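Local coordinates for amino acid ABC transporter, periplasmic amino acid-binding protein, putative (Streptococcus pneumoniae, PDB 4I62) that binds L-arginine between its two lobes and probably delivers it to the membrane components of an amino acid ABC transporter, at residues G181-D186 with V195-P200. Numbering follows the deposited sequence.
Sequences GNLITD and VIFEEP. With ARG (arginine), chain B.
A buried, apolar helix-on-sheet contact joins Leu183 and Ile184 of helix 180-188 to Val195 and Phe197, alternate residues on one side of strand 194-198. The axes of the two short segments lie 9.9 Å apart, with their directions at 137°. Leu183 spans both strand residues: its CB packs against Val195 CG1 at 4.1 Å, while CD1, farther out, lies 4.2 Å from Phe197 CZ, oblique to the ring. Val195 CG2 sits 3.9 Å from the Leu183 backbone O, and CG1, anti to its own backbone N (chi1 176°), is directed over one face of Phe197, offset toward the ring's rim. Ile184 comes to the edge instead, its CD1 lying near the ring plane, 4.0 Å from Phe197 CE2. Phe205, on the following helix, also meets the ring.

In this periplasmic binding protein type II fold, the strand lies between strands 152-156 and 126-135 in the mixed sheet of one lobe, and its C-terminal end opens onto the arginine site. There Glu198, at the N-cap position of helix 199-208, takes the ligand's amino group: ARG N donates to OE1 at 2.9 Å and, more weakly, to OE2 at 3.0 Å. Tyr227 OH is hydrogen-bonded to OE1 as well, and on the helix side Gly181 N is hydrogen-bonded to Asp48 OD2.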
loop_
_atom_site.group_PDB
_atom_site.type_symbol
_atom_site.label_atom_id
_atom_site.label_comp_id
_atom_site.label_asym_id
_atom_site.label_seq_id
_atom_site.Cartn_x
_atom_site.Cartn_y
_atom_site.Cartn_z
ATOM N N GLY A 181 -11.120 4.385 -0.463
ATOM C CA GLY A 181 -12.135 5.233 0.132
ATOM C C GLY A 181 -13.547 4.697 -0.090
ATOM O O GLY A 181 -14.454 4.885 0.736
ATOM N N ASN A 182 -13.773 4.039 -1.218
ATOM C CA ASN A 182 -15.081 3.481 -1.472
ATOM C C ASN A 182 -15.345 2.233 -0.628
ATOM O O ASN A 182 -16.489 1.984 -0.253
ATOM C CB ASN A 182 -15.291 3.259 -2.968
ATOM C CG ASN A 182 -15.441 4.579 -3.740
ATOM O OD1 ASN A 182 -15.806 5.607 -3.157
ATOM N ND2 ASN A 182 -15.206 4.548 -5.042
ATOM N N LEU A 183 -14.301 1.489 -0.289
ATOM C CA LEU A 183 -14.448 0.376 0.668
ATOM C C LEU A 183 -14.856 0.925 2.022
ATOM O O LEU A 183 -15.724 0.347 2.713
ATOM C CB LEU A 183 -13.132 -0.406 0.795
ATOM C CG LEU A 183 -12.808 -1.253 -0.441
ATOM C CD1 LEU A 183 -11.331 -1.712 -0.459
ATOM C CD2 LEU A 183 -13.726 -2.460 -0.546
ATOM N N ILE A 184 -14.223 2.021 2.450
ATOM C CA ILE A 184 -14.585 2.621 3.736
ATOM C C ILE A 184 -16.032 3.115 3.723
ATOM O O ILE A 184 -16.771 2.883 4.676
ATOM C CB ILE A 184 -13.579 3.735 4.106
ATOM C CG1 ILE A 184 -12.183 3.142 4.380
ATOM C CG2 ILE A 184 -14.060 4.599 5.279
ATOM C CD1 ILE A 184 -12.118 2.289 5.623
ATOM N N THR A 185 -16.452 3.752 2.635
ATOM C CA THR A 185 -17.847 4.174 2.519
ATOM C C THR A 185 -18.814 2.979 2.569
ATOM O O THR A 185 -19.846 3.045 3.256
ATOM C CB THR A 185 -18.038 4.969 1.222
ATOM O OG1 THR A 185 -17.195 6.126 1.272
ATOM C CG2 THR A 185 -19.476 5.397 1.042
ATOM N N ASP A 186 -18.482 1.879 1.910
ATOM C CA ASP A 186 -19.344 0.706 1.932
ATOM C C ASP A 186 -19.396 0.078 3.328
ATOM O O ASP A 186 -20.445 -0.432 3.747
ATOM C CB ASP A 186 -18.843 -0.363 0.964
ATOM C CG ASP A 186 -19.323 -0.186 -0.441
ATOM O OD1 ASP A 186 -19.962 0.837 -0.750
ATOM O OD2 ASP A 186 -19.036 -1.101 -1.247
ATOM N N VAL A 195 -13.621 -5.028 6.022
ATOM C CA VAL A 195 -12.662 -4.821 4.941
ATOM C C VAL A 195 -11.301 -5.300 5.413
ATOM O O VAL A 195 -10.891 -5.031 6.554
ATOM C CB VAL A 195 -12.595 -3.328 4.522
ATOM C CG1 VAL A 195 -11.527 -3.103 3.456
ATOM C CG2 VAL A 195 -13.953 -2.863 4.038
ATOM N N ILE A 196 -10.577 -6.015 4.549
ATOM C CA ILE A 196 -9.237 -6.487 4.867
ATOM C C ILE A 196 -8.207 -5.441 4.484
ATOM O O ILE A 196 -8.116 -5.065 3.296
ATOM C CB ILE A 196 -8.897 -7.817 4.139
ATOM C CG1 ILE A 196 -10.005 -8.858 4.288
ATOM C CG2 ILE A 196 -7.549 -8.347 4.592
ATOM C CD1 ILE A 196 -9.755 -10.126 3.501
ATOM N N PHE A 197 -7.401 -4.976 5.439
ATOM C CA PHE A 197 -6.303 -4.065 5.159
ATOM C C PHE A 197 -5.103 -4.446 6.018
ATOM O O PHE A 197 -5.244 -4.911 7.152
ATOM C CB PHE A 197 -6.627 -2.597 5.538
ATOM C CG PHE A 197 -7.524 -1.843 4.597
ATOM C CD1 PHE A 197 -7.342 -1.829 3.239
ATOM C CD2 PHE A 197 -8.583 -1.108 5.110
ATOM C CE1 PHE A 197 -8.216 -1.098 2.389
ATOM C CE2 PHE A 197 -9.409 -0.356 4.285
ATOM C CZ PHE A 197 -9.223 -0.340 2.935
ATOM N N GLU A 198 -3.911 -4.167 5.491
ATOM C CA GLU A 198 -2.699 -4.281 6.299
ATOM C C GLU A 198 -2.767 -3.322 7.498
ATOM O O GLU A 198 -3.315 -2.214 7.398
ATOM C CB GLU A 198 -1.475 -4.042 5.415
ATOM C CG GLU A 198 -1.251 -5.275 4.505
ATOM C CD GLU A 198 -0.690 -5.008 3.104
ATOM O OE1 GLU A 198 -0.854 -3.888 2.558
ATOM O OE2 GLU A 198 -0.160 -5.967 2.509
ATOM N N GLU A 199 -2.194 -3.754 8.610
ATOM C CA GLU A 199 -2.376 -3.121 9.902
ATOM C C GLU A 199 -2.188 -1.587 9.923
ATOM O O GLU A 199 -3.053 -0.888 10.454
ATOM C CB GLU A 199 -1.495 -3.804 10.955
ATOM C CG GLU A 199 -1.716 -3.239 12.353
ATOM C CD GLU A 199 -1.042 -4.054 13.453
ATOM O OE1 GLU A 199 -0.135 -4.865 13.155
ATOM O OE2 GLU A 199 -1.354 -3.830 14.653
ATOM N N PRO A 200 -1.082 -1.054 9.389
ATOM C CA PRO A 200 -0.884 0.407 9.523
ATOM C C PRO A 200 -1.944 1.197 8.763
ATOM O O PRO A 200 -2.359 2.269 9.181
ATOM C CB PRO A 200 0.514 0.636 8.904
ATOM C CG PRO A 200 0.756 -0.558 8.045
ATOM C CD PRO A 200 0.082 -1.705 8.758
HETATM N N ARG B . 0.117 -4.476 -0.128
HETATM C CA ARG B . -1.036 -4.767 -1.020
HETATM C C ARG B . -0.573 -5.290 -2.378
HETATM O O ARG B . 0.604 -5.086 -2.742
HETATM C CB ARG B . -1.954 -3.565 -1.138
HETATM C CG ARG B . -1.239 -2.297 -1.611
HETATM C CD ARG B . -2.215 -1.204 -1.993
HETATM N NE ARG B . -1.514 0.059 -2.136
HETATM C CZ ARG B . -2.068 1.199 -2.492
HETATM N NH1 ARG B . -1.320 2.292 -2.603
HETATM N NH2 ARG B . -3.374 1.252 -2.748
HETATM O OXT ARG B . -1.447 -5.876 -3.098
#